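Local coordinates for protein (2Z,6E)-hedycaryol synthase (Kitasatospora setae, PDB 4MC3) that catalyses the magnesium-dependent 1,11-cyclization of (2E,6E)-farnesyl diphosphate to (2Z,6E)-hedycaryol, releasing diphosphate, at residues 50-55 / 73-78; 58-63 / 185-190; 125-130 / 141-146; 215-220 / 304-309. All coordinates share one frame; numbering follows the deposited sequence.

Contact 1. Residues 50-55 / 73-78. With 28U ((3R,6E)-3,7,11-trimethyldodeca-1,6,10-trien-3-ol), chain B.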
# COMPACT_ATOMS: atom_id res chain seq x y z
N THR A 50 3.45 -14.63 7.26
CA THR A 50 3.50 -13.32 6.58
C THR A 50 3.26 -12.17 7.55
O THR A 50 3.62 -11.04 7.25
CB THR A 50 2.46 -13.15 5.46
OG1 THR A 50 1.13 -13.05 6.00
CG2 THR A 50 2.52 -14.28 4.50
N GLY A 51 2.59 -12.44 8.68
CA GLY A 51 2.19 -11.36 9.61
C GLY A 51 1.18 -10.36 9.03
O GLY A 51 1.29 -9.15 9.27
N ALA A 52 0.20 -10.86 8.30
CA ALA A 52 -0.83 -9.99 7.69
C ALA A 52 -1.59 -9.16 8.71
O ALA A 52 -2.00 -8.02 8.45
CB ALA A 52 -1.81 -10.83 6.87
N ASP A 53 -1.83 -9.76 9.86
CA ASP A 53 -2.60 -9.14 10.88
C ASP A 53 -1.76 -7.99 11.47
O ASP A 53 -2.24 -6.88 11.61
CB ASP A 53 -3.09 -10.13 11.94
CG ASP A 53 -2.04 -11.18 12.32
OD1 ASP A 53 -0.87 -11.11 11.92
OD2 ASP A 53 -2.44 -12.10 13.05
N LEU A 54 -0.49 -8.26 11.81
CA LEU A 54 0.37 -7.24 12.37
C LEU A 54 0.57 -6.10 11.38
O LEU A 54 0.56 -4.92 11.74
CB LEU A 54 1.72 -7.85 12.83
CG LEU A 54 2.68 -6.89 13.53
CD1 LEU A 54 2.05 -6.39 14.82
CD2 LEU A 54 4.01 -7.61 13.82
N SER A 55 0.73 -6.47 10.10
CA SER A 55 0.88 -5.49 9.07
C SER A 55 -0.29 -4.51 9.07
O SER A 55 -0.07 -3.27 9.07
CB SER A 55 0.95 -6.19 7.71
OG SER A 55 0.84 -5.27 6.68
N LYS A 73 -8.77 -8.50 5.85
CA LYS A 73 -9.25 -9.37 4.78
C LYS A 73 -8.57 -9.02 3.44
O LYS A 73 -8.12 -9.90 2.72
CB LYS A 73 -10.80 -9.30 4.65
CG LYS A 73 -11.51 -9.86 5.89
CD LYS A 73 -13.01 -9.75 5.76
CE LYS A 73 -13.70 -10.25 7.00
NZ LYS A 73 -15.18 -9.97 6.95
N TRP A 74 -8.49 -7.72 3.15
CA TRP A 74 -7.78 -7.29 1.93
C TRP A 74 -6.30 -7.69 1.93
O TRP A 74 -5.77 -8.12 0.90
CB TRP A 74 -7.99 -5.79 1.69
CG TRP A 74 -9.31 -5.46 1.14
CD1 TRP A 74 -10.40 -5.12 1.83
CD2 TRP A 74 -9.69 -5.51 -0.23
NE1 TRP A 74 -11.48 -4.92 0.98
CE2 TRP A 74 -11.05 -5.14 -0.30
CE3 TRP A 74 -9.01 -5.77 -1.42
CZ2 TRP A 74 -11.76 -5.14 -1.52
CZ3 TRP A 74 -9.68 -5.75 -2.60
CH2 TRP A 74 -11.04 -5.44 -2.67
N ILE A 75 -5.63 -7.50 3.06
CA ILE A 75 -4.21 -7.90 3.14
C ILE A 75 -4.03 -9.42 2.99
O ILE A 75 -3.16 -9.87 2.26
CB ILE A 75 -3.56 -7.36 4.42
CG1 ILE A 75 -3.50 -5.82 4.38
CG2 ILE A 75 -2.20 -7.98 4.59
CD1 ILE A 75 -2.94 -5.21 5.67
N ALA A 76 -4.88 -10.19 3.64
CA ALA A 76 -4.79 -11.65 3.51
C ALA A 76 -5.04 -12.09 2.08
O ALA A 76 -4.33 -12.96 1.56
CB ALA A 76 -5.78 -12.32 4.43
N LEU A 77 -6.05 -11.52 1.45
CA LEU A 77 -6.33 -11.83 0.06
C LEU A 77 -5.15 -11.50 -0.84
O LEU A 77 -4.82 -12.28 -1.74
CB LEU A 77 -7.60 -11.17 -0.38
CG LEU A 77 -8.01 -11.39 -1.82
CD1 LEU A 77 -8.38 -12.81 -2.15
CD2 LEU A 77 -9.16 -10.43 -2.12
N THR A 78 -4.57 -10.31 -0.66
CA THR A 78 -3.44 -9.91 -1.51
C THR A 78 -2.20 -10.78 -1.29
O THR A 78 -1.49 -11.08 -2.26
CB THR A 78 -3.16 -8.39 -1.46
OG1 THR A 78 -2.76 -8.02 -0.17
CG2 THR A 78 -4.36 -7.62 -1.81
C4 28U B . 4.98 -2.08 3.30
C5 28U B . 3.57 -4.10 3.85
C6 28U B . 2.09 -3.78 3.94
C7 28U B . 1.01 -4.74 3.51
C8 28U B . 1.09 -5.80 2.67
C10 28U B . 2.36 -6.38 2.10
C13 28U B . 1.84 -6.26 -1.08
C15 28U B . 3.32 -6.09 -1.38
O16 28U B . 5.58 -4.19 2.42
C3 28U B . 4.41 -3.40 2.72
C2 28U B . 3.64 -3.07 1.43
C1 28U B . 3.09 -4.07 0.69
C9 28U B . -0.08 -6.13 1.74
C11 28U B . -0.07 -5.25 0.45
C12 28U B . 1.13 -5.24 -0.52
C14 28U B . 1.46 -7.72 -1.04
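A52 and I75 carry the apolar part of this contact. The CB methyl of A52 points at helix 65-84 and meets the CG2 methyl of I75 at 3.7 Å. The other branch of I75 reaches one turn further along helix 52-59. Its CD1 methyl ends 3.9 Å from S55 OG. With CG1 anti to the carbonyl carbon (chi1 -66°) and the chain extended beyond it, CG2 reaches A52 and CD1 reaches S55. The backbones come closest at A52 and A76, whose CA atoms are 6.0 Å apart. The small side chains of A52 and A76 are consistent with so close an approach.

Both helices belong to the all-helical alpha fold of class I terpene cyclases. Helix 65-84 also carries D82 of the DDXXXE motif, which probably binds magnesium as in related enzymes.

Contacts with the bound nerolidol form a second group. S55 OG stands 3.2 Å from C7 of the ligand. This buried hydroxyl has no hydrogen-bond partner in the model and lies against the hydrocarbon chain. T78 OG1 approaches C9 of the ligand at 3.8 Å.

No polar bond joins the two segments. G51 sits at the N-cap of helix 52-59 with positive phi (64°), and its O accepts from S55 N at 2.9 Å. Outside the two segments, W74 meets F142 and F146 in T-shaped ring contacts.

Contact 2. Residues 58-63 / 185-190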
# COMPACT_ATOMS: atom_id res chain seq x y z
N TYR A 58 -0.42 -1.96 11.85
CA TYR A 58 0.46 -0.82 11.59
C TYR A 58 -0.02 0.10 10.45
O TYR A 58 0.29 1.30 10.40
CB TYR A 58 1.89 -1.24 11.26
CG TYR A 58 2.72 -1.69 12.45
CD1 TYR A 58 3.21 -2.96 12.54
CD2 TYR A 58 2.94 -0.82 13.52
CE1 TYR A 58 4.02 -3.34 13.64
CE2 TYR A 58 3.68 -1.20 14.63
CZ TYR A 58 4.23 -2.46 14.68
OH TYR A 58 4.98 -2.83 15.78
N VAL A 59 -0.78 -0.47 9.51
CA VAL A 59 -1.36 0.36 8.45
C VAL A 59 -2.49 1.27 8.93
O VAL A 59 -2.59 2.43 8.53
CB VAL A 59 -1.87 -0.52 7.25
CG1 VAL A 59 -2.53 0.39 6.22
CG2 VAL A 59 -0.72 -1.31 6.63
N TRP A 60 -3.37 0.71 9.77
CA TRP A 60 -4.55 1.36 10.28
C TRP A 60 -4.56 1.41 11.79
O TRP A 60 -5.49 0.91 12.42
CB TRP A 60 -5.85 0.68 9.77
CG TRP A 60 -5.93 0.56 8.29
CD1 TRP A 60 -6.18 1.56 7.38
CD2 TRP A 60 -5.80 -0.64 7.53
NE1 TRP A 60 -6.17 1.04 6.10
CE2 TRP A 60 -5.93 -0.30 6.17
CE3 TRP A 60 -5.55 -1.98 7.87
CZ2 TRP A 60 -5.87 -1.26 5.18
CZ3 TRP A 60 -5.45 -2.92 6.88
CH2 TRP A 60 -5.60 -2.55 5.53
N PRO A 61 -3.54 2.08 12.39
CA PRO A 61 -3.48 2.09 13.87
C PRO A 61 -4.63 2.73 14.58
O PRO A 61 -4.89 2.40 15.74
CB PRO A 61 -2.16 2.83 14.16
CG PRO A 61 -1.96 3.70 12.92
CD PRO A 61 -2.41 2.77 11.79
N ARG A 62 -5.34 3.65 13.90
CA ARG A 62 -6.44 4.39 14.49
C ARG A 62 -7.83 3.82 14.17
O ARG A 62 -8.84 4.41 14.55
CB ARG A 62 -6.37 5.85 14.02
CG ARG A 62 -5.03 6.45 14.50
CD ARG A 62 -4.85 7.87 13.97
NE ARG A 62 -3.57 8.42 14.42
CZ ARG A 62 -3.28 9.74 14.45
NH1 ARG A 62 -4.18 10.60 14.05
NH2 ARG A 62 -2.11 10.17 14.91
N ALA A 63 -7.87 2.75 13.39
CA ALA A 63 -9.15 2.22 13.00
C ALA A 63 -9.92 1.58 14.14
O ALA A 63 -9.34 0.99 15.05
CB ALA A 63 -8.91 1.18 11.94
N TRP A 185 -4.41 2.96 2.10
CA TRP A 185 -4.81 4.26 2.68
C TRP A 185 -6.24 4.62 2.28
O TRP A 185 -6.96 5.16 3.11
CB TRP A 185 -3.88 5.39 2.34
CG TRP A 185 -2.52 5.23 3.07
CD1 TRP A 185 -2.30 4.71 4.30
CD2 TRP A 185 -1.22 5.60 2.55
NE1 TRP A 185 -0.95 4.76 4.60
CE2 TRP A 185 -0.26 5.26 3.52
CE3 TRP A 185 -0.79 6.14 1.35
CZ2 TRP A 185 1.13 5.49 3.33
CZ3 TRP A 185 0.58 6.40 1.16
CH2 TRP A 185 1.51 6.06 2.14
N ASP A 186 -6.68 4.28 1.05
CA ASP A 186 -8.08 4.44 0.75
C ASP A 186 -8.98 3.79 1.81
O ASP A 186 -10.04 4.31 2.19
CB ASP A 186 -8.44 3.86 -0.63
CG ASP A 186 -7.83 4.62 -1.80
OD1 ASP A 186 -7.56 5.82 -1.71
OD2 ASP A 186 -7.62 3.92 -2.84
N LEU A 187 -8.63 2.58 2.27
CA LEU A 187 -9.41 1.90 3.28
C LEU A 187 -9.43 2.60 4.62
O LEU A 187 -10.39 2.40 5.41
CB LEU A 187 -8.96 0.43 3.41
CG LEU A 187 -9.23 -0.53 2.24
CD1 LEU A 187 -8.45 -1.81 2.28
CD2 LEU A 187 -10.75 -0.84 2.15
N ASP A 188 -8.43 3.43 4.91
CA ASP A 188 -8.43 4.21 6.14
C ASP A 188 -9.63 5.17 6.21
O ASP A 188 -10.07 5.54 7.30
CB ASP A 188 -7.14 4.99 6.30
CG ASP A 188 -6.93 5.56 7.72
OD1 ASP A 188 -7.19 4.83 8.69
OD2 ASP A 188 -6.56 6.77 7.83
N GLU A 189 -10.20 5.54 5.06
CA GLU A 189 -11.33 6.46 5.07
C GLU A 189 -12.55 5.82 5.77
O GLU A 189 -13.40 6.55 6.27
CB GLU A 189 -11.69 6.92 3.68
CG GLU A 189 -10.62 7.69 2.99
CD GLU A 189 -11.11 8.40 1.72
OE1 GLU A 189 -12.21 9.03 1.77
OE2 GLU A 189 -10.40 8.34 0.68
N LEU A 190 -12.63 4.50 5.83
CA LEU A 190 -13.75 3.83 6.44
C LEU A 190 -13.83 4.14 7.94
O LEU A 190 -14.93 4.07 8.52
CB LEU A 190 -13.67 2.34 6.22
CG LEU A 190 -14.23 1.82 4.90
CD1 LEU A 190 -13.62 2.35 3.66
CD2 LEU A 190 -14.14 0.32 4.79
O HOH W 1 -5.61 4.28 11.03
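L187 is the first residue of 185-190 to touch W60. Its CB is directed at the opposing segment, and CD1 meets CZ2 of the W60 ring at 3.9 Å. D188 takes the pyrrole end of the same indole. Its CB lies at the ring edge, in plane, 3.7 Å from W60 CD1. The D188 carboxylate is turned 28° from the indole plane. D188 N is 3.5 Å from W60 NE1, but both are donors, and NE1 hydrogen-bonds the L184 carbonyl. D188 OD1 pairs with R191 in a salt bridge and, at 2.9 Å, accepts from a water that accepts from R62 N. V59 CG1 covers one face of the W60 ring. An alanine in place of W60 would probably leave the L184 carbonyl without this donor and open a gap beside L187 and D188. The W60 side chain is about 7 Å from the bound nerolidol, just behind the pocket of the all-helical cyclase fold. The contact joins the end of helix 52-59 and the type I turn W60 to A63 to helix 181-188 and the 3-10 turn after it. I75 of helix 65-84 packs on W60, F142 of helix 136-160 on L187, and N298 of helix 286-309 on D188.

Contact 3. Residues 125-130 / 141-146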
# COMPACT_ATOMS: atom_id res chain seq x y z
N ALA A 125 -16.35 -11.20 -4.03
CA ALA A 125 -17.28 -11.14 -2.91
C ALA A 125 -16.83 -10.02 -1.92
O ALA A 125 -17.61 -9.28 -1.34
CB ALA A 125 -17.44 -12.52 -2.23
N LEU A 126 -15.51 -9.97 -1.70
CA LEU A 126 -14.93 -9.01 -0.77
C LEU A 126 -15.19 -7.59 -1.32
O LEU A 126 -15.53 -6.67 -0.59
CB LEU A 126 -13.45 -9.24 -0.54
CG LEU A 126 -12.80 -8.29 0.47
CD1 LEU A 126 -13.45 -8.37 1.85
CD2 LEU A 126 -11.31 -8.59 0.60
N TRP A 127 -15.03 -7.41 -2.62
CA TRP A 127 -15.36 -6.11 -3.23
C TRP A 127 -16.82 -5.76 -3.09
O TRP A 127 -17.14 -4.63 -2.76
CB TRP A 127 -14.85 -6.02 -4.69
CG TRP A 127 -15.22 -4.72 -5.34
CD1 TRP A 127 -16.02 -4.57 -6.44
CD2 TRP A 127 -14.91 -3.40 -4.88
NE1 TRP A 127 -16.17 -3.22 -6.69
CE2 TRP A 127 -15.54 -2.50 -5.72
CE3 TRP A 127 -14.19 -2.91 -3.80
CZ2 TRP A 127 -15.42 -1.12 -5.54
CZ3 TRP A 127 -14.08 -1.54 -3.62
CH2 TRP A 127 -14.73 -0.67 -4.47
N GLN A 128 -17.72 -6.72 -3.32
CA GLN A 128 -19.13 -6.44 -3.10
C GLN A 128 -19.40 -5.92 -1.69
O GLN A 128 -20.15 -4.90 -1.51
CB GLN A 128 -20.02 -7.67 -3.41
CG GLN A 128 -21.55 -7.36 -3.34
CD GLN A 128 -22.19 -7.36 -1.93
OE1 GLN A 128 -21.64 -7.85 -0.91
NE2 GLN A 128 -23.40 -6.79 -1.86
N GLU A 129 -18.84 -6.56 -0.69
CA GLU A 129 -19.00 -6.16 0.71
C GLU A 129 -18.41 -4.77 0.99
O GLU A 129 -18.97 -3.95 1.69
CB GLU A 129 -18.41 -7.21 1.65
CG GLU A 129 -18.33 -6.79 3.13
CD GLU A 129 -17.65 -7.80 4.07
OE1 GLU A 129 -17.12 -8.86 3.63
OE2 GLU A 129 -17.63 -7.50 5.30
N THR A 130 -17.24 -4.52 0.43
CA THR A 130 -16.53 -3.28 0.65
C THR A 130 -17.25 -2.09 -0.01
O THR A 130 -17.33 -0.97 0.57
CB THR A 130 -15.08 -3.46 0.14
OG1 THR A 130 -14.44 -4.54 0.87
CG2 THR A 130 -14.27 -2.20 0.38
N ALA A 141 -11.88 5.51 -6.70
CA ALA A 141 -10.48 5.77 -6.29
C ALA A 141 -9.84 4.47 -5.87
O ALA A 141 -8.74 4.13 -6.31
CB ALA A 141 -10.44 6.77 -5.17
N PHE A 142 -10.55 3.68 -5.06
CA PHE A 142 -10.04 2.39 -4.58
C PHE A 142 -9.80 1.45 -5.77
O PHE A 142 -8.70 0.86 -5.85
CB PHE A 142 -11.01 1.72 -3.58
CG PHE A 142 -10.53 0.39 -3.11
CD1 PHE A 142 -9.71 0.29 -1.99
CD2 PHE A 142 -10.82 -0.77 -3.81
CE1 PHE A 142 -9.22 -0.91 -1.57
CE2 PHE A 142 -10.28 -2.01 -3.41
CZ PHE A 142 -9.52 -2.09 -2.25
N ILE A 143 -10.76 1.30 -6.67
CA ILE A 143 -10.57 0.44 -7.81
C ILE A 143 -9.38 0.86 -8.64
O ILE A 143 -8.59 0.05 -9.08
CB ILE A 143 -11.88 0.39 -8.68
CG1 ILE A 143 -12.93 -0.36 -7.91
CG2 ILE A 143 -11.63 -0.26 -10.04
CD1 ILE A 143 -14.28 -0.37 -8.64
N GLY A 144 -9.25 2.14 -8.87
CA GLY A 144 -8.12 2.56 -9.68
C GLY A 144 -6.78 2.24 -9.03
O GLY A 144 -5.86 1.74 -9.67
N HIS A 145 -6.71 2.48 -7.73
CA HIS A 145 -5.47 2.15 -7.00
C HIS A 145 -5.20 0.64 -6.93
O HIS A 145 -4.04 0.21 -7.00
CB HIS A 145 -5.57 2.76 -5.63
CG HIS A 145 -5.47 4.24 -5.59
ND1 HIS A 145 -6.03 4.98 -4.56
CD2 HIS A 145 -4.78 5.13 -6.36
CE1 HIS A 145 -5.77 6.26 -4.75
NE2 HIS A 145 -5.02 6.37 -5.83
N PHE A 146 -6.25 -0.17 -6.70
CA PHE A 146 -6.12 -1.61 -6.63
C PHE A 146 -5.75 -2.21 -7.98
O PHE A 146 -4.90 -3.12 -8.08
CB PHE A 146 -7.33 -2.23 -5.97
CG PHE A 146 -7.09 -3.66 -5.54
CD1 PHE A 146 -6.40 -3.88 -4.36
CD2 PHE A 146 -7.51 -4.79 -6.29
CE1 PHE A 146 -6.13 -5.17 -3.95
CE2 PHE A 146 -7.20 -6.06 -5.85
CZ PHE A 146 -6.54 -6.24 -4.68
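W127 meets F142 and I143 in an aromatic and apolar contact between helices 118-131 and 136-160, which follow each other in the chain and run in broadly opposite directions. The backbones stay well apart: the nearest CA atoms, those of W127 and I143, are 9.3 Å from each other. Large side chains bridge that distance. The six-membered ring of W127 and the F142 ring are nearly parallel, with planes 7° apart. They are displaced so far along their planes that they barely overlap, with centroids 5.3 Å apart. W127 CZ3 touches F142 CD2 at 3.4 Å. Each ring leaves its helix with CG anti to the backbone N (chi1 178° in both), which carries the two aromatics out toward each other. I143 crosses the indole at about a right angle. Its CG1 lies over one face of the ring, 3.4 Å above the plane and near the rim, while CD1 touches W127 CZ2, also at 3.4 Å. A serine in place of W127 would probably take the parallel ring away from F142, uncover I143 CG1 and CD1, and open a gap between the two helices. Further along helix 118-131, T130 OG1 donates to L126 O at 2.8 Å, from above the carbonyl plane. That carbonyl also accepts from T130 N. T130 OG1 is in turn hydrogen-bonded to W74 NE1 of helix 65-84. The two segments form part of a helical hairpin in the class I terpene cyclase fold, and its second helix carries F149, which is important for stabilising the cation at C-11.

Contact 4. Residues 215-220 / 304-309. With 28U ((3R,6E)-3,7,11-trimethyldodeca-1,6,10-trien-3-ol), chain B.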
# COMPACT_ATOMS: atom_id res chain seq x y z
N LEU A 215 6.47 6.03 -1.52
CA LEU A 215 7.84 5.83 -1.97
C LEU A 215 8.81 5.72 -0.80
O LEU A 215 9.75 4.92 -0.87
CB LEU A 215 8.29 6.89 -2.96
CG LEU A 215 7.63 6.75 -4.35
CD1 LEU A 215 8.14 7.88 -5.25
CD2 LEU A 215 7.79 5.36 -5.03
N HIS A 216 8.59 6.45 0.28
CA HIS A 216 9.45 6.28 1.46
C HIS A 216 9.41 4.83 1.95
O HIS A 216 10.43 4.15 2.12
CB HIS A 216 9.01 7.19 2.57
CG HIS A 216 9.88 7.15 3.78
ND1 HIS A 216 9.84 6.13 4.70
CD2 HIS A 216 10.84 8.01 4.22
CE1 HIS A 216 10.72 6.38 5.67
NE2 HIS A 216 11.33 7.52 5.41
N ILE A 217 8.18 4.30 2.11
CA ILE A 217 7.93 2.97 2.57
C ILE A 217 8.52 1.98 1.61
O ILE A 217 9.14 0.98 2.02
CB ILE A 217 6.39 2.79 2.76
CG1 ILE A 217 5.92 3.67 3.93
CG2 ILE A 217 6.01 1.37 2.95
CD1 ILE A 217 4.42 3.87 4.01
N ALA A 218 8.27 2.15 0.32
CA ALA A 218 8.77 1.20 -0.68
C ALA A 218 10.26 1.17 -0.80
O ALA A 218 10.84 0.07 -0.96
CB ALA A 218 8.19 1.49 -2.04
N LEU A 219 10.90 2.33 -0.71
CA LEU A 219 12.35 2.40 -0.86
C LEU A 219 13.04 1.79 0.37
O LEU A 219 14.08 1.12 0.25
CB LEU A 219 12.80 3.83 -1.09
CG LEU A 219 12.46 4.38 -2.46
CD1 LEU A 219 12.59 5.87 -2.50
CD2 LEU A 219 13.29 3.74 -3.55
N VAL A 220 12.46 2.02 1.55
CA VAL A 220 12.98 1.36 2.76
C VAL A 220 12.84 -0.15 2.58
O VAL A 220 13.79 -0.91 2.85
CB VAL A 220 12.28 1.89 4.03
CG1 VAL A 220 12.53 0.97 5.24
CG2 VAL A 220 12.71 3.31 4.26
N SER A 304 6.75 5.42 10.01
CA SER A 304 7.34 4.79 11.22
C SER A 304 6.92 3.36 11.36
O SER A 304 7.76 2.49 11.58
CB SER A 304 6.93 5.56 12.47
OG SER A 304 7.61 6.80 12.49
N GLY A 305 5.61 3.06 11.17
CA GLY A 305 5.16 1.68 11.37
C GLY A 305 5.78 0.74 10.40
O GLY A 305 6.13 -0.39 10.76
N GLN A 306 5.88 1.15 9.13
CA GLN A 306 6.37 0.21 8.14
C GLN A 306 7.90 0.05 8.24
O GLN A 306 8.44 -0.99 7.90
CB GLN A 306 5.92 0.55 6.71
CG GLN A 306 4.41 0.65 6.54
CD GLN A 306 3.65 -0.61 6.96
OE1 GLN A 306 4.11 -1.68 6.75
NE2 GLN A 306 2.44 -0.45 7.47
N LEU A 307 8.58 1.10 8.71
CA LEU A 307 10.01 1.00 8.99
C LEU A 307 10.26 -0.03 10.09
O LEU A 307 11.14 -0.89 9.97
CB LEU A 307 10.59 2.36 9.37
CG LEU A 307 12.03 2.40 9.87
CD1 LEU A 307 12.97 1.92 8.76
CD2 LEU A 307 12.35 3.81 10.34
N VAL A 308 9.47 0.05 11.14
CA VAL A 308 9.60 -0.86 12.26
C VAL A 308 9.21 -2.29 11.87
O VAL A 308 9.85 -3.28 12.31
CB VAL A 308 8.78 -0.31 13.44
CG1 VAL A 308 8.64 -1.32 14.54
CG2 VAL A 308 9.42 0.99 13.94
N TRP A 309 8.18 -2.43 11.04
CA TRP A 309 7.77 -3.73 10.51
C TRP A 309 8.93 -4.36 9.71
O TRP A 309 9.17 -5.56 9.84
CB TRP A 309 6.51 -3.58 9.66
CG TRP A 309 5.82 -4.90 9.27
CD1 TRP A 309 5.03 -5.69 10.08
CD2 TRP A 309 5.83 -5.53 7.99
NE1 TRP A 309 4.58 -6.79 9.37
CE2 TRP A 309 5.06 -6.71 8.09
CE3 TRP A 309 6.44 -5.22 6.77
CZ2 TRP A 309 4.87 -7.58 7.01
CZ3 TRP A 309 6.25 -6.09 5.69
CH2 TRP A 309 5.47 -7.25 5.83
C4 28U B . 4.98 -2.08 3.30
C5 28U B . 3.57 -4.10 3.85
C6 28U B . 2.09 -3.78 3.94
C7 28U B . 1.01 -4.74 3.51
C8 28U B . 1.09 -5.80 2.67
C10 28U B . 2.36 -6.38 2.10
C13 28U B . 1.84 -6.26 -1.08
C15 28U B . 3.32 -6.09 -1.38
O16 28U B . 5.58 -4.19 2.42
C3 28U B . 4.41 -3.40 2.72
C2 28U B . 3.64 -3.07 1.43
C1 28U B . 3.09 -4.07 0.69
C9 28U B . -0.08 -6.13 1.74
C11 28U B . -0.07 -5.25 0.45
C12 28U B . 1.13 -5.24 -0.52
C14 28U B . 1.46 -7.72 -1.04
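I217 and Q306 pack against each other on the pocket side of the contact. I217 CG2 lies 3.8 Å from Q306 CB, and the CA atoms of the two residues are 6.4 Å apart. The same CG2 is 3.6 Å from C4, a methyl of the bound nerolidol, so one branch serves both the helix contact and the pocket wall. The Q306 chain starts toward I217 and then bends (chi2 -56°). Its amide is thereby carried away from the opposing helix, and OE1 stands 3.6 Å from C4 of the ligand. W309 makes no contact with 215-220. It also lines the pocket, with CZ3 3.8 Å from C5 of the ligand. On the Q306 side V59 and Y58 of helix 52-59 close the packing.

The other half is looser. V220 and L307 cross at about a right angle and touch through single methyls, V220 CG1 and L307 CD1, at 3.7 Å. L307 is partly exposed, which makes this the solvent side. F9 of the N-terminal region also packs on L307.

Helix 204-225 continues into the NXXXSXXXE motif, where N221 and S225 probably bind magnesium, as in related enzymes. Helix 286-309 is the last helix of the modelled chain. Through I217, Q306 and W309 they supply part of the wall of the active-site cavity of a class I terpene cyclase.

Overall arrangement
Contact 1 closes first, a short loop that brings helix 65-84 back against helix 52-59. Contact 2 starts within that loop, at the end of helix 52-59, and closes only at 185-190, so the two cross. Contact 3 lies wholly between the two segments of contact 2 and pairs helices 118-131 and 136-160. D186 to H145 and L187 to F142 link contacts 2 and 3, and W74 joins contact 1 to both. Contact 4 follows contact 2 in the chain and brings the last helix back to helix 204-225. It shares the ligand with contact 1 and touches contact 2 at V59. Contacts 3 and 4 lie on opposite sides of the chain's centre, their nearest atoms about 12 Å apart.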